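Local coordinates for protein beta-L-arabinobiosidase (Bacteroides thetaiotaomicron, PDB 5MQR) that probably hydrolyses glycosidic bonds in plant pectin, as a multidomain beta-L-arabinobiosidase of a gut bacterium that breaks down complex pectins, at residues N634-E639 with R989-I994; E669-Y674 with E984-R989. One frame throughout, in Å; residues are numbered along the deposited sequence.

Contact 1 (N634-E639 with R989-I994); sequences NGMEDE and RGRPYI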
loop_
_atom_site.group_PDB
_atom_site.type_symbol
_atom_site.label_atom_id
_atom_site.label_comp_id
_atom_site.label_asym_id
_atom_site.label_seq_id
_atom_site.Cartn_x
_atom_site.Cartn_y
_atom_site.Cartn_z
ATOM N N ASN A 634 -3.496 -28.101 10.856
ATOM C CA ASN A 634 -3.183 -28.896 12.043
ATOM C C ASN A 634 -4.409 -29.611 12.637
ATOM O O ASN A 634 -4.297 -30.717 13.115
ATOM C CB ASN A 634 -2.516 -28.017 13.108
ATOM C CG ASN A 634 -1.133 -27.550 12.708
ATOM O OD1 ASN A 634 -0.493 -28.094 11.791
ATOM N ND2 ASN A 634 -0.664 -26.513 13.379
ATOM N N GLY A 635 -5.572 -28.967 12.584
ATOM C CA GLY A 635 -6.811 -29.488 13.152
ATOM C C GLY A 635 -7.619 -30.402 12.246
ATOM O O GLY A 635 -8.438 -31.151 12.745
HETATM N N MSE A 636 -7.386 -30.386 10.930
HETATM C CA MSE A 636 -8.305 -31.062 9.970
HETATM C C MSE A 636 -8.116 -32.553 9.838
HETATM O O MSE A 636 -9.016 -33.255 9.361
HETATM C CB MSE A 636 -8.239 -30.396 8.588
HETATM C CG MSE A 636 -6.980 -30.740 7.799
HETATM SE SE MSE A 636 -6.862 -29.572 6.226
HETATM C CE MSE A 636 -5.109 -30.243 5.594
ATOM N N GLU A 637 -6.947 -33.039 10.246
ATOM C CA GLU A 637 -6.585 -34.454 10.122
ATOM C C GLU A 637 -5.442 -34.774 11.096
ATOM O O GLU A 637 -4.766 -33.863 11.592
ATOM C CB GLU A 637 -6.203 -34.818 8.645
ATOM C CG GLU A 637 -5.037 -33.995 8.060
ATOM C CD GLU A 637 -4.989 -33.912 6.518
ATOM O OE1 GLU A 637 -3.863 -33.733 5.967
ATOM O OE2 GLU A 637 -6.059 -34.003 5.850
ATOM N N ASP A 638 -5.244 -36.056 11.374
ATOM C CA ASP A 638 -4.161 -36.488 12.260
ATOM C C ASP A 638 -2.780 -36.179 11.666
ATOM O O ASP A 638 -2.599 -36.123 10.438
ATOM C CB ASP A 638 -4.267 -38.001 12.602
ATOM C CG ASP A 638 -3.968 -38.915 11.396
ATOM O OD1 ASP A 638 -4.696 -38.806 10.385
ATOM O OD2 ASP A 638 -3.023 -39.746 11.453
ATOM N N GLU A 639 -1.825 -35.977 12.562
ATOM C CA GLU A 639 -0.415 -35.875 12.229
ATOM C C GLU A 639 0.167 -37.300 12.253
ATOM O O GLU A 639 0.450 -37.841 13.312
ATOM C CB GLU A 639 0.265 -34.960 13.241
ATOM C CG GLU A 639 1.715 -34.627 12.930
ATOM C CD GLU A 639 2.310 -33.580 13.866
ATOM O OE1 GLU A 639 1.795 -33.396 14.983
ATOM O OE2 GLU A 639 3.320 -32.938 13.475
ATOM N N ARG A 989 -10.966 -35.797 -0.156
ATOM C CA ARG A 989 -11.967 -35.820 0.920
ATOM C C ARG A 989 -12.303 -34.408 1.414
ATOM O O ARG A 989 -12.626 -34.215 2.597
ATOM C CB ARG A 989 -11.511 -36.739 2.092
ATOM C CG ARG A 989 -11.446 -38.205 1.702
ATOM C CD ARG A 989 -10.996 -39.122 2.840
ATOM N NE ARG A 989 -11.123 -40.525 2.456
ATOM C CZ ARG A 989 -12.263 -41.216 2.424
ATOM N NH1 ARG A 989 -13.418 -40.665 2.787
ATOM N NH2 ARG A 989 -12.254 -42.480 2.028
ATOM N N GLY A 990 -12.241 -33.443 0.502
ATOM C CA GLY A 990 -12.549 -32.062 0.795
ATOM C C GLY A 990 -11.460 -31.201 1.401
ATOM O O GLY A 990 -11.705 -30.032 1.707
ATOM N N ARG A 991 -10.260 -31.749 1.550
ATOM C CA ARG A 991 -9.166 -31.059 2.222
ATOM C C ARG A 991 -7.969 -31.015 1.310
ATOM O O ARG A 991 -7.794 -31.910 0.508
ATOM C CB ARG A 991 -8.757 -31.807 3.479
ATOM C CG ARG A 991 -9.875 -31.988 4.477
ATOM C CD ARG A 991 -9.376 -32.631 5.756
ATOM N NE ARG A 991 -9.074 -34.057 5.591
ATOM C CZ ARG A 991 -9.957 -35.038 5.699
ATOM N NH1 ARG A 991 -11.250 -34.796 5.940
ATOM N NH2 ARG A 991 -9.551 -36.287 5.554
ATOM N N PRO A 992 -7.134 -29.981 1.443
ATOM C CA PRO A 992 -5.921 -29.938 0.633
ATOM C C PRO A 992 -5.104 -31.205 0.820
ATOM O O PRO A 992 -5.069 -31.779 1.925
ATOM C CB PRO A 992 -5.150 -28.733 1.162
ATOM C CG PRO A 992 -6.117 -27.929 1.977
ATOM C CD PRO A 992 -7.297 -28.788 2.302
ATOM N N TYR A 993 -4.492 -31.641 -0.281
ATOM C CA TYR A 993 -3.866 -32.933 -0.367
ATOM C C TYR A 993 -2.869 -32.945 -1.521
ATOM O O TYR A 993 -3.203 -32.537 -2.632
ATOM C CB TYR A 993 -4.931 -33.989 -0.577
ATOM C CG TYR A 993 -4.405 -35.401 -0.594
ATOM C CD1 TYR A 993 -3.906 -35.951 -1.759
ATOM C CD2 TYR A 993 -4.443 -36.208 0.552
ATOM C CE1 TYR A 993 -3.437 -37.261 -1.800
ATOM C CE2 TYR A 993 -3.964 -37.524 0.527
ATOM C CZ TYR A 993 -3.445 -38.036 -0.660
ATOM O OH TYR A 993 -2.971 -39.332 -0.773
ATOM N N ILE A 994 -1.650 -33.387 -1.236
ATOM C CA ILE A 994 -0.634 -33.597 -2.259
ATOM C C ILE A 994 -0.174 -35.044 -2.094
ATOM O O ILE A 994 0.434 -35.426 -1.069
ATOM C CB ILE A 994 0.537 -32.583 -2.219
ATOM C CG1 ILE A 994 1.554 -32.842 -3.345
ATOM C CG2 ILE A 994 1.281 -32.593 -0.894
ATOM C CD1 ILE A 994 0.978 -32.764 -4.746
HETATM O O HOH W 1 -3.292 -33.229 3.348
HETATM O O HOH W 2 -6.158 -34.117 2.975
#

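Contact 2 (E669-Y674 with E984-R989); sequences EEMYYY and ESQYHR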
loop_
_atom_site.group_PDB
_atom_site.type_symbol
_atom_site.label_atom_id
_atom_site.label_comp_id
_atom_site.label_asym_id
_atom_site.label_seq_id
_atom_site.Cartn_x
_atom_site.Cartn_y
_atom_site.Cartn_z
ATOM N N GLU A 669 -4.744 -19.209 -2.701
ATOM C CA GLU A 669 -4.183 -18.717 -1.473
ATOM C C GLU A 669 -3.993 -19.870 -0.490
ATOM O O GLU A 669 -2.917 -20.027 0.056
ATOM C CB GLU A 669 -5.055 -17.614 -0.855
ATOM C CG GLU A 669 -4.392 -16.929 0.341
ATOM C CD GLU A 669 -5.225 -15.810 0.925
ATOM O OE1 GLU A 669 -5.231 -14.715 0.316
ATOM O OE2 GLU A 669 -5.873 -16.028 1.984
ATOM N N GLU A 670 -5.027 -20.682 -0.300
ATOM C CA GLU A 670 -4.968 -21.821 0.605
ATOM C C GLU A 670 -3.865 -22.793 0.202
ATOM O O GLU A 670 -3.178 -23.310 1.065
ATOM C CB GLU A 670 -6.308 -22.560 0.646
ATOM C CG GLU A 670 -6.320 -23.767 1.567
ATOM C CD GLU A 670 -7.679 -24.430 1.639
ATOM O OE1 GLU A 670 -8.218 -24.869 0.601
ATOM O OE2 GLU A 670 -8.206 -24.531 2.750
HETATM N N MSE A 671 -3.708 -23.024 -1.098
HETATM C CA MSE A 671 -2.707 -23.991 -1.602
HETATM C C MSE A 671 -1.320 -23.470 -1.397
HETATM O O MSE A 671 -0.408 -24.237 -1.147
HETATM C CB MSE A 671 -2.923 -24.323 -3.078
HETATM C CG MSE A 671 -2.190 -25.574 -3.546
HETATM SE SE MSE A 671 -2.715 -27.172 -2.477
HETATM C CE MSE A 671 -4.668 -27.022 -2.686
ATOM N N TYR A 672 -1.149 -22.151 -1.511
ATOM C CA TYR A 672 0.104 -21.508 -1.221
ATOM C C TYR A 672 0.566 -21.892 0.171
ATOM O O TYR A 672 1.667 -22.388 0.365
ATOM C CB TYR A 672 -0.021 -19.980 -1.342
ATOM C CG TYR A 672 1.287 -19.303 -1.111
ATOM C CD1 TYR A 672 2.194 -19.134 -2.141
ATOM C CD2 TYR A 672 1.648 -18.868 0.164
ATOM C CE1 TYR A 672 3.418 -18.533 -1.911
ATOM C CE2 TYR A 672 2.872 -18.264 0.396
ATOM C CZ TYR A 672 3.752 -18.100 -0.645
ATOM O OH TYR A 672 4.989 -17.541 -0.399
ATOM N N TYR A 673 -0.299 -21.672 1.144
ATOM C CA TYR A 673 0.061 -21.945 2.527
ATOM C C TYR A 673 0.151 -23.437 2.791
ATOM O O TYR A 673 1.086 -23.869 3.478
ATOM C CB TYR A 673 -0.872 -21.195 3.513
ATOM C CG TYR A 673 -0.605 -19.719 3.421
ATOM C CD1 TYR A 673 0.518 -19.155 4.029
ATOM C CD2 TYR A 673 -1.405 -18.894 2.622
ATOM C CE1 TYR A 673 0.795 -17.791 3.884
ATOM C CE2 TYR A 673 -1.135 -17.547 2.466
ATOM C CZ TYR A 673 -0.042 -17.000 3.091
ATOM O OH TYR A 673 0.212 -15.672 2.915
ATOM N N TYR A 674 -0.756 -24.228 2.211
ATOM C CA TYR A 674 -0.710 -25.660 2.431
ATOM C C TYR A 674 0.626 -26.292 1.992
ATOM O O TYR A 674 1.179 -27.118 2.692
ATOM C CB TYR A 674 -1.871 -26.376 1.729
ATOM C CG TYR A 674 -1.766 -27.894 1.799
ATOM C CD1 TYR A 674 -2.059 -28.570 2.971
ATOM C CD2 TYR A 674 -1.319 -28.626 0.719
ATOM C CE1 TYR A 674 -1.939 -29.942 3.061
ATOM C CE2 TYR A 674 -1.195 -30.020 0.787
ATOM C CZ TYR A 674 -1.503 -30.665 1.961
ATOM O OH TYR A 674 -1.402 -32.029 2.038
ATOM N N GLU A 984 -6.901 -27.179 -8.083
ATOM C CA GLU A 984 -8.111 -27.953 -7.864
ATOM C C GLU A 984 -7.829 -29.437 -7.681
ATOM O O GLU A 984 -8.570 -30.117 -6.970
ATOM C CB GLU A 984 -9.089 -27.782 -9.033
ATOM C CG GLU A 984 -9.741 -26.398 -9.082
ATOM C CD GLU A 984 -10.670 -26.189 -10.268
ATOM O OE1 GLU A 984 -10.658 -27.002 -11.216
ATOM O OE2 GLU A 984 -11.416 -25.185 -10.240
ATOM N N SER A 985 -6.787 -29.938 -8.328
ATOM C CA SER A 985 -6.436 -31.344 -8.199
ATOM C C SER A 985 -5.896 -31.713 -6.810
ATOM O O SER A 985 -5.967 -32.858 -6.443
ATOM C CB SER A 985 -5.408 -31.776 -9.266
ATOM O OG SER A 985 -4.084 -31.335 -8.950
ATOM N N GLN A 986 -5.378 -30.735 -6.061
ATOM C CA GLN A 986 -4.714 -30.977 -4.783
ATOM C C GLN A 986 -5.700 -30.953 -3.603
ATOM O O GLN A 986 -5.510 -30.243 -2.621
ATOM C CB GLN A 986 -3.552 -30.002 -4.585
ATOM C CG GLN A 986 -2.357 -30.312 -5.492
ATOM C CD GLN A 986 -1.288 -29.229 -5.439
ATOM O OE1 GLN A 986 -0.273 -29.381 -4.761
ATOM N NE2 GLN A 986 -1.510 -28.124 -6.159
ATOM N N TYR A 987 -6.755 -31.760 -3.726
ATOM C CA TYR A 987 -7.754 -31.939 -2.698
ATOM C C TYR A 987 -8.138 -33.405 -2.682
ATOM O O TYR A 987 -8.054 -34.095 -3.718
ATOM C CB TYR A 987 -8.986 -31.064 -2.943
ATOM C CG TYR A 987 -8.720 -29.607 -2.701
ATOM C CD1 TYR A 987 -8.232 -28.793 -3.714
ATOM C CD2 TYR A 987 -8.958 -29.042 -1.456
ATOM C CE1 TYR A 987 -7.961 -27.455 -3.488
ATOM C CE2 TYR A 987 -8.697 -27.690 -1.217
ATOM C CZ TYR A 987 -8.199 -26.903 -2.245
ATOM O OH TYR A 987 -7.950 -25.560 -2.034
ATOM N N HIS A 988 -8.515 -33.863 -1.498
ATOM C CA HIS A 988 -8.856 -35.252 -1.239
ATOM C C HIS A 988 -9.778 -35.217 -0.025
ATOM O O HIS A 988 -9.428 -34.624 0.988
ATOM C CB HIS A 988 -7.573 -36.051 -0.952
ATOM C CG HIS A 988 -7.790 -37.503 -0.693
ATOM N ND1 HIS A 988 -8.070 -38.404 -1.699
ATOM C CD2 HIS A 988 -7.728 -38.229 0.451
ATOM C CE1 HIS A 988 -8.187 -39.618 -1.183
ATOM N NE2 HIS A 988 -7.966 -39.541 0.117
ATOM N N ARG A 989 -10.966 -35.797 -0.156
ATOM C CA ARG A 989 -11.967 -35.820 0.920
ATOM C C ARG A 989 -12.303 -34.408 1.414
ATOM O O ARG A 989 -12.626 -34.215 2.597
ATOM C CB ARG A 989 -11.511 -36.739 2.092
ATOM C CG ARG A 989 -11.446 -38.205 1.702
ATOM C CD ARG A 989 -10.996 -39.122 2.840
ATOM N NE ARG A 989 -11.123 -40.525 2.456
ATOM C CZ ARG A 989 -12.263 -41.216 2.424
ATOM N NH1 ARG A 989 -13.418 -40.665 2.787
ATOM N NH2 ARG A 989 -12.254 -42.480 2.028
#

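Contact 1 (N634-E639 with R989-I994)
M636, a selenomethionine of helix 627-636, lies lengthwise against R991, the two side chains running past each other in opposite directions. This illustrates how a long apolar chain and the methylene part of an arginine can share a surface while the charged end is used elsewhere. M636 CG rests 3.7 Å from R991 CD, and farther along M636 SE comes within 4.0 Å of P992 CD. The crowded first torsion of M636 (chi1 75°, CG between the backbone N and carbonyl carbon), followed by an extended chain, carries the selenium and its methyl to the strand.

R991 bends at chi3 (-73°), which turns its guanidinium from the apolar row toward E637. The salt bridge is made through NE: R991 NE donates to E637 OE2 at 3.0 Å, the oxygen lying at the guanidinium edge and close to its plane, while the carboxylate stands nearly perpendicular to it. M636 O lies over one guanidinium face. The other carboxylate oxygen, E637 OE1, is hydrogen-bonded to Y1015 OH. Two waters extend the link, one joining E637 OE1 and the other E637 OE2 to P992 O, 2.7 and 2.8 Å from that carbonyl respectively. A leucine in place of R991 would probably leave E637 OE2 without its charged mate and M636 with a shorter apolar neighbour.

Across the contact, helix 627-636 and the residue after it meet strand 991-992, the second arm of a tight beta hairpin with R989 and G990 at its type I' turn; the hairpin falls in the MGH1-like glycoside hydrolase region.

Contact 2 (E669-Y674 with E984-R989)
The methyl of M671, a selenomethionine, lies close to a peptide carbonyl as well as a ring: M671 CE is 3.3 Å from Q986 O and 3.4 Å from Y987 CE1. It reaches the tyrosine obliquely. The general lesson is that a flexible thioether or selenoether chain can fold itself to fit a fixed backbone bend. The M671 side chain projects from helix 666-680 with CG anti to its nitrogen (chi1 -164°), then bends at both later torsions, curling its end over Q986. On the way M671 SE passes 3.6 Å from Q986 CB, and M671 CG meets Q986 NE2 at 3.7 Å. The amide itself is occupied elsewhere, its OE1 hydrogen-bonded to R675 NH1 and its NE2 to Y982 O, which would hold the group in place beside the selenium.

The next residue, Y987, sends its ring back to the same helix. Y987 OH donates to E670 OE1 at 2.7 Å, and OE1 accepts through its anti lone pair, the one away from the other carboxylate oxygen. E670 OE1 sits at the edge of the Y987 ring, near its plane, although the carboxylate plane is tilted 49° against the ring. The extended chain of E670 makes the reach possible, and the side chain also packs on Y629 and F633 of helix 627-636.

Q986 is the centre of an inverse gamma turn, closed by a weak bond from Y987 N to S985 O. This tight bend turns the chain from helix 972-985 into the beta hairpin with a two-residue loop that begins with strand 987-988, and helix 666-680 packs against it.

How the contacts relate
Both contacts dock the same small hairpin: contact 1 uses its second strand, contact 2 its first together with the residues before it, and the two segments share R989 in the turn. Contact 2 lies somewhat deeper, with two buried residues among its touching four against one in contact 1, and here a neutral hydroxyl meets the carboxylate. Farther out, contact 1 relies on a full charge pair and bridging waters. A selenomethionine supplies the apolar part of each. Their centres are 10 Å apart and linked: Y993 N lies 2.9 Å from Q986 O, a probable hydrogen bond, and P992 packs on Y674. Helices 627-636 and 666-680, themselves in contact, both pack on the hairpin.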